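Local coordinates for diacylglycerol lipase (PDB 5XK2), which probably hydrolyses ester bonds of mono- and diacylglycerols, as a class 3 lipase of the alpha/beta-hydrolase fold, at residues V22-A27 and A55-K60; P31-A36 and E40-S45; K133-L138 and K169-I174. All coordinates share one frame; numbering follows the deposited sequence.

Interaction 1 (V22-A27 and A55-K60); sequences VQYAAA and AGSTVK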
# COMPACT_ATOMS: atom_id res chain seq x y z
N VAL A 22 6.11 21.98 -4.31
CA VAL A 22 5.63 20.60 -4.40
C VAL A 22 6.17 19.92 -5.67
O VAL A 22 6.29 18.70 -5.72
CB VAL A 22 4.08 20.53 -4.36
CG1 VAL A 22 3.46 21.16 -5.60
CG2 VAL A 22 3.60 19.08 -4.14
N GLN A 23 6.54 20.70 -6.67
CA GLN A 23 7.10 20.13 -7.89
C GLN A 23 8.49 19.53 -7.66
O GLN A 23 8.91 18.61 -8.37
CB GLN A 23 7.15 21.18 -9.00
CG GLN A 23 5.76 21.61 -9.48
CD GLN A 23 5.85 22.72 -10.49
OE1 GLN A 23 6.62 22.63 -11.43
NE2 GLN A 23 5.09 23.79 -10.27
N TYR A 24 9.22 20.05 -6.66
CA TYR A 24 10.47 19.39 -6.29
C TYR A 24 10.21 18.06 -5.60
O TYR A 24 10.94 17.09 -5.82
CB TYR A 24 11.33 20.29 -5.39
CG TYR A 24 12.04 21.39 -6.15
CD1 TYR A 24 13.21 21.12 -6.86
CD2 TYR A 24 11.54 22.69 -6.17
CE1 TYR A 24 13.86 22.11 -7.56
CE2 TYR A 24 12.19 23.70 -6.87
CZ TYR A 24 13.35 23.40 -7.56
OH TYR A 24 14.02 24.37 -8.27
N ALA A 25 9.19 18.02 -4.75
CA ALA A 25 8.75 16.75 -4.19
C ALA A 25 8.38 15.76 -5.28
O ALA A 25 8.76 14.60 -5.23
CB ALA A 25 7.55 16.98 -3.25
N ALA A 26 7.66 16.25 -6.29
CA ALA A 26 7.26 15.40 -7.41
C ALA A 26 8.49 14.83 -8.12
O ALA A 26 8.51 13.67 -8.52
CB ALA A 26 6.40 16.20 -8.40
N ALA A 27 9.52 15.66 -8.27
CA ALA A 27 10.72 15.25 -8.97
C ALA A 27 11.47 14.11 -8.26
O ALA A 27 12.19 13.36 -8.91
CB ALA A 27 11.64 16.47 -9.16
N ALA A 55 12.96 26.73 -14.41
CA ALA A 55 13.92 27.41 -13.57
C ALA A 55 15.35 26.93 -13.85
O ALA A 55 16.31 27.54 -13.39
CB ALA A 55 13.57 27.21 -12.10
N GLY A 56 15.48 25.85 -14.62
CA GLY A 56 16.77 25.29 -14.99
C GLY A 56 17.48 24.58 -13.85
O GLY A 56 18.72 24.45 -13.85
N SER A 57 16.71 24.09 -12.88
CA SER A 57 17.34 23.57 -11.66
C SER A 57 18.16 22.34 -11.95
O SER A 57 17.78 21.48 -12.74
CB SER A 57 16.29 23.29 -10.60
OG SER A 57 15.55 24.49 -10.40
N THR A 58 19.31 22.28 -11.29
CA THR A 58 20.34 21.29 -11.62
C THR A 58 20.73 20.46 -10.41
O THR A 58 20.95 21.00 -9.33
CB THR A 58 21.60 21.99 -12.18
OG1 THR A 58 21.24 22.79 -13.32
CG2 THR A 58 22.61 20.97 -12.64
N VAL A 59 20.84 19.14 -10.60
CA VAL A 59 21.31 18.26 -9.53
C VAL A 59 22.78 18.47 -9.21
O VAL A 59 23.63 18.51 -10.10
CB VAL A 59 21.08 16.76 -9.89
CG1 VAL A 59 21.69 15.83 -8.83
CG2 VAL A 59 19.59 16.47 -10.04
N LYS A 60 23.07 18.60 -7.92
CA LYS A 60 24.45 18.67 -7.40
C LYS A 60 24.82 17.28 -6.89
O LYS A 60 25.94 16.81 -7.11
CB LYS A 60 24.60 19.73 -6.31
CG LYS A 60 26.07 19.95 -5.92
CD LYS A 60 26.81 20.50 -7.15
CE LYS A 60 28.31 20.55 -7.00
NZ LYS A 60 28.87 21.18 -8.24
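Y24 and S57 meet through their hydroxyls: S57 OG lies 2.6 Å from Y24 OH and donates the hydrogen bond that joins helix 14-27 to the start of strand 58-65. This is the N-terminal region of the class 3 lipase fold, where the helix packs on the sheet, Y24 and A25 touching V150 of strand 146-152 and A27 touching F74 of strand 71-78. The backbones stay well apart, Y24 CA being 9.7 Å from S57 CA, and the tyrosine ring bridges that gap. Its CG sits beside the backbone N, anti to the carbonyl carbon (chi1 -77°), which carries the phenol end to the serine. S57 comes to the ring's edge near its plane, not over a face; S57 CB is 3.4 Å from Y24 OH and 4.1 Å from Y24 CE1.

Between these two segments the close packing is confined to this pair. Both residues are buried, with V52 of helix 50-55 touching both and L42 also touching the tyrosine. Beyond it the segments diverge: A55 CB points toward the helix segment but stays 4.8 Å from Y24 OH, and A55 and G56 are partly open to solvent. G56, with positive phi (73°), forms the Schellman motif that ends helix 50-55 and turns the chain towards S57. The contact therefore buries just 78 Å².

Y24 OH has a second partner, D78 OD2 on the neighbouring strand 71-78. With that hydroxyl accepting from S57, its own proton is probably left for the D78 carboxylate, so a chain of two bonds would satisfy both roles of the buried phenol oxygen.

Interaction 2 (P31-A36 and E40-S45); sequences PNNYVA and EKLNCS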
# COMPACT_ATOMS: atom_id res chain seq x y z
N PRO A 31 12.98 8.25 -11.25
CA PRO A 31 14.27 7.57 -11.04
C PRO A 31 15.46 8.33 -11.62
O PRO A 31 16.52 8.36 -10.99
CB PRO A 31 14.07 6.22 -11.74
CG PRO A 31 12.57 6.00 -11.63
CD PRO A 31 11.97 7.36 -11.86
N ASN A 32 15.29 8.97 -12.78
CA ASN A 32 16.40 9.72 -13.36
C ASN A 32 16.94 10.80 -12.43
O ASN A 32 18.13 11.11 -12.48
CB ASN A 32 15.99 10.36 -14.69
CG ASN A 32 14.76 11.26 -14.54
OD1 ASN A 32 13.67 10.78 -14.24
ND2 ASN A 32 14.94 12.56 -14.74
N ASN A 33 16.08 11.40 -11.61
CA ASN A 33 16.54 12.48 -10.74
C ASN A 33 17.28 11.97 -9.52
O ASN A 33 18.22 12.62 -9.07
CB ASN A 33 15.37 13.36 -10.29
CG ASN A 33 14.76 14.15 -11.43
OD1 ASN A 33 15.47 14.59 -12.35
ND2 ASN A 33 13.44 14.32 -11.40
N TYR A 34 16.90 10.82 -8.99
CA TYR A 34 17.63 10.39 -7.80
C TYR A 34 18.82 9.47 -8.07
O TYR A 34 19.50 9.04 -7.14
CB TYR A 34 16.69 9.76 -6.75
CG TYR A 34 15.85 8.56 -7.15
CD1 TYR A 34 16.41 7.29 -7.31
CD2 TYR A 34 14.47 8.68 -7.24
CE1 TYR A 34 15.61 6.18 -7.62
CE2 TYR A 34 13.68 7.60 -7.56
CZ TYR A 34 14.24 6.36 -7.73
OH TYR A 34 13.43 5.29 -8.03
N VAL A 35 19.07 9.13 -9.34
CA VAL A 35 20.39 8.59 -9.71
C VAL A 35 21.26 9.58 -10.49
O VAL A 35 22.36 9.23 -10.93
CB VAL A 35 20.25 7.30 -10.50
CG1 VAL A 35 19.40 6.30 -9.70
CG2 VAL A 35 19.65 7.56 -11.88
N ALA A 36 20.76 10.79 -10.71
CA ALA A 36 21.46 11.76 -11.56
C ALA A 36 22.87 12.11 -11.07
O ALA A 36 23.11 12.23 -9.86
CB ALA A 36 20.63 13.04 -11.67
N GLU A 40 23.26 17.20 -14.08
CA GLU A 40 22.05 16.85 -14.84
C GLU A 40 20.88 17.72 -14.42
O GLU A 40 20.70 18.02 -13.22
CB GLU A 40 21.71 15.36 -14.68
CG GLU A 40 22.89 14.45 -15.09
CD GLU A 40 22.54 12.96 -15.10
OE1 GLU A 40 21.36 12.63 -15.32
OE2 GLU A 40 23.46 12.14 -14.90
N LYS A 41 20.10 18.17 -15.39
CA LYS A 41 18.90 19.00 -15.11
C LYS A 41 17.81 18.15 -14.50
O LYS A 41 17.56 17.03 -14.98
CB LYS A 41 18.38 19.64 -16.39
CG LYS A 41 19.32 20.58 -17.11
CD LYS A 41 19.70 21.73 -16.24
CE LYS A 41 20.05 22.96 -17.08
NZ LYS A 41 21.32 22.79 -17.83
N LEU A 42 17.18 18.63 -13.43
CA LEU A 42 15.97 17.99 -12.94
C LEU A 42 14.93 17.96 -14.04
O LEU A 42 14.73 18.94 -14.73
CB LEU A 42 15.41 18.74 -11.73
CG LEU A 42 16.17 18.57 -10.41
CD1 LEU A 42 15.55 19.51 -9.39
CD2 LEU A 42 16.11 17.13 -9.90
N ASN A 43 14.30 16.81 -14.24
CA ASN A 43 13.19 16.79 -15.19
C ASN A 43 12.26 15.64 -14.85
O ASN A 43 12.69 14.62 -14.31
CB ASN A 43 13.70 16.70 -16.63
CG ASN A 43 14.38 15.41 -16.93
OD1 ASN A 43 13.75 14.47 -17.45
ND2 ASN A 43 15.66 15.32 -16.61
N CYS A 44 10.98 15.81 -15.18
CA CYS A 44 9.98 14.82 -14.82
C CYS A 44 9.30 14.32 -16.09
O CYS A 44 8.60 15.09 -16.75
CB CYS A 44 8.94 15.40 -13.87
SG CYS A 44 9.73 16.22 -12.39
N SER A 45 9.53 13.05 -16.40
CA SER A 45 9.05 12.43 -17.63
C SER A 45 7.56 12.55 -17.79
O SER A 45 7.08 12.69 -18.92
CB SER A 45 9.43 10.95 -17.65
OG SER A 45 10.83 10.81 -17.71
O HOH W 1 19.99 10.27 -14.42
O HOH W 2 17.86 14.57 -13.78
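In the N-terminal region of this alpha/beta-hydrolase, the short helix 31-34 and the irregular loop after it fold against each other, held by the side chains of N32 and N33 on the backbone of N43. The N33 amide pairs with both polar groups of that residue. N43 N donates to N33 OD1 (3.1 Å) in the carbonyl plane, on a lone pair, while N33 ND2 gives a more bent bond to N43 O (3.0 Å, 137°) from above the carbonyl plane. N32 ND2 reaches the same oxygen from the opposite face, 3.1 Å away and almost straight (174°), so N43 O is gripped twice. N33 ND2 also donates to A27 O of helix 14-27; with bonds at both ends of the amide, its rotation is fixed.

L42 CD2 lies 3.6 Å from N33 OD1, its side chain crossing that of N33 at about a right angle; V52 and F74 also touch the leucine. The extended E40 side chain lies alongside A36, E40 OE1 3.7 Å from A36 CB, and E40 OE2 bonds K37 N. C44 carries the chain on to its disulfide with C49. The N43 side chain turns back within its own segment, ND2 bonding K41 O. Two waters bridge the segments: one donates to N32 O and E40 OE1, the other to K41 O and, at 2.8 Å, to N33 OD1.

Interaction 3 (K133-L138 and K169-I174); sequences KTLDEL and KNYDAI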
# COMPACT_ATOMS: atom_id res chain seq x y z
N LYS A 133 27.74 17.90 3.53
CA LYS A 133 28.95 18.11 2.74
C LYS A 133 28.62 18.94 1.51
O LYS A 133 29.31 19.90 1.17
CB LYS A 133 29.57 16.77 2.32
CG LYS A 133 30.82 16.91 1.43
CD LYS A 133 31.19 15.55 0.83
CE LYS A 133 32.57 15.56 0.14
NZ LYS A 133 32.49 15.61 -1.35
N THR A 134 27.52 18.57 0.87
CA THR A 134 27.09 19.26 -0.35
C THR A 134 26.62 20.68 -0.07
O THR A 134 26.95 21.60 -0.82
CB THR A 134 25.98 18.46 -1.06
OG1 THR A 134 26.48 17.16 -1.41
CG2 THR A 134 25.54 19.18 -2.33
N LEU A 135 25.85 20.90 1.01
CA LEU A 135 25.44 22.25 1.36
C LEU A 135 26.67 23.14 1.58
O LEU A 135 26.72 24.28 1.12
CB LEU A 135 24.55 22.24 2.61
CG LEU A 135 23.19 21.57 2.42
CD1 LEU A 135 22.40 21.59 3.73
CD2 LEU A 135 22.40 22.27 1.34
N ASP A 136 27.66 22.59 2.28
CA ASP A 136 28.87 23.34 2.58
C ASP A 136 29.64 23.68 1.29
O ASP A 136 30.15 24.80 1.15
CB ASP A 136 29.74 22.55 3.56
CG ASP A 136 29.15 22.51 4.98
OD1 ASP A 136 28.12 23.16 5.24
OD2 ASP A 136 29.75 21.81 5.83
N GLU A 137 29.70 22.75 0.35
CA GLU A 137 30.38 22.99 -0.92
C GLU A 137 29.66 24.08 -1.72
O GLU A 137 30.29 24.89 -2.40
CB GLU A 137 30.46 21.70 -1.74
CG GLU A 137 31.43 20.67 -1.17
CD GLU A 137 31.29 19.30 -1.79
OE1 GLU A 137 30.31 19.09 -2.55
OE2 GLU A 137 32.16 18.44 -1.54
N LEU A 138 28.33 24.11 -1.65
CA LEU A 138 27.55 25.05 -2.44
C LEU A 138 27.54 26.46 -1.86
O LEU A 138 27.27 27.42 -2.56
CB LEU A 138 26.11 24.55 -2.58
CG LEU A 138 25.98 23.35 -3.49
CD1 LEU A 138 24.57 22.75 -3.37
CD2 LEU A 138 26.25 23.79 -4.94
N LYS A 169 21.98 23.08 13.31
CA LYS A 169 23.34 23.21 12.77
C LYS A 169 23.57 24.54 12.04
O LYS A 169 24.54 24.68 11.30
CB LYS A 169 23.65 22.02 11.87
CG LYS A 169 23.66 20.68 12.61
CD LYS A 169 23.84 19.53 11.62
CE LYS A 169 23.68 18.16 12.25
NZ LYS A 169 24.02 18.12 13.69
N ASN A 170 22.63 25.47 12.20
CA ASN A 170 22.66 26.84 11.67
C ASN A 170 22.21 27.00 10.22
O ASN A 170 22.28 28.10 9.68
CB ASN A 170 24.04 27.52 11.78
CG ASN A 170 24.64 27.42 13.17
OD1 ASN A 170 25.81 27.09 13.32
ND2 ASN A 170 23.84 27.72 14.19
N TYR A 171 21.80 25.91 9.56
CA TYR A 171 21.27 26.05 8.20
C TYR A 171 19.83 26.54 8.31
O TYR A 171 19.04 25.94 9.02
CB TYR A 171 21.32 24.70 7.44
CG TYR A 171 22.70 24.11 7.33
CD1 TYR A 171 23.56 24.46 6.28
CD2 TYR A 171 23.17 23.22 8.29
CE1 TYR A 171 24.85 23.92 6.20
CE2 TYR A 171 24.45 22.69 8.22
CZ TYR A 171 25.28 23.04 7.17
OH TYR A 171 26.55 22.50 7.13
N ASP A 172 19.46 27.59 7.59
CA ASP A 172 18.18 28.17 7.92
C ASP A 172 17.17 27.50 7.00
O ASP A 172 16.56 28.14 6.13
CB ASP A 172 18.28 29.69 7.69
CG ASP A 172 17.02 30.45 8.06
OD1 ASP A 172 16.30 30.02 8.98
OD2 ASP A 172 16.78 31.50 7.42
N ALA A 173 16.79 26.29 7.38
CA ALA A 173 16.00 25.45 6.45
C ALA A 173 14.54 25.86 6.46
O ALA A 173 13.97 26.11 7.52
CB ALA A 173 16.14 24.00 6.82
N ILE A 174 13.96 25.98 5.26
CA ILE A 174 12.54 26.22 5.09
C ILE A 174 11.90 24.89 4.72
O ILE A 174 12.32 24.24 3.74
CB ILE A 174 12.25 27.23 3.95
CG1 ILE A 174 13.17 28.46 4.01
CG2 ILE A 174 10.76 27.61 3.93
CD1 ILE A 174 13.08 29.24 5.30
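Y171 and D136 link the helix 118-138 of the alpha/beta-hydrolase fold to the turn that leads from helix 154-168 into strand 173-178 of the central sheet. The polar part is a single hydrogen bond: Y171 OH donates to D136 OD1 over a short 2.5 Å. The hydroxyl meets that oxygen on its syn side, 21° out of the carboxylate plane. The carboxylate and ring planes are 20° apart, and D136 OD1 lies at the ring's edge, in its plane. The phenol gets there because Y171 CG stands next to its backbone N and trans to the carbonyl carbon (chi1 -58°), pointing the ring at the helix.

The apolar part comes from L135, one residue before D136. L135 CB packs 4.0 Å from Y171 CE1. Its other neighbours, I84 and V86 of strand 83-89, place this leucine between helix and sheet, while I132 of the same helix also touches the tyrosine. D136, by contrast, is exposed to solvent.

N170 is the positive-phi residue of the Schellman motif that closes helix 154-168 and leads the chain into Y171. Over one face of the Y171 ring, offset toward its rim, stands L135 CD1, 4.0 Å above the plane.

How the interactions relate
From the N terminus, helix 14-27 leads into helix 31-34. Interaction 2 then closes a loop of only three residues and is nested inside the 27-residue loop that interaction 1 closes at the start of strand 58-65. The two lie side by side, with V59 N probably bonded to E40 O, so the N-terminal helices and loop are tied to an outermost strand of the sheet within this chain. Interaction 3 follows in series and crosses neither: its 30-residue loop runs through strand 146-152 and helix 154-168, joining helix 118-138 to the turn that enters strand 173-178. It meets interaction 1 where K60 packs on T134 and L138, and does not touch interaction 2.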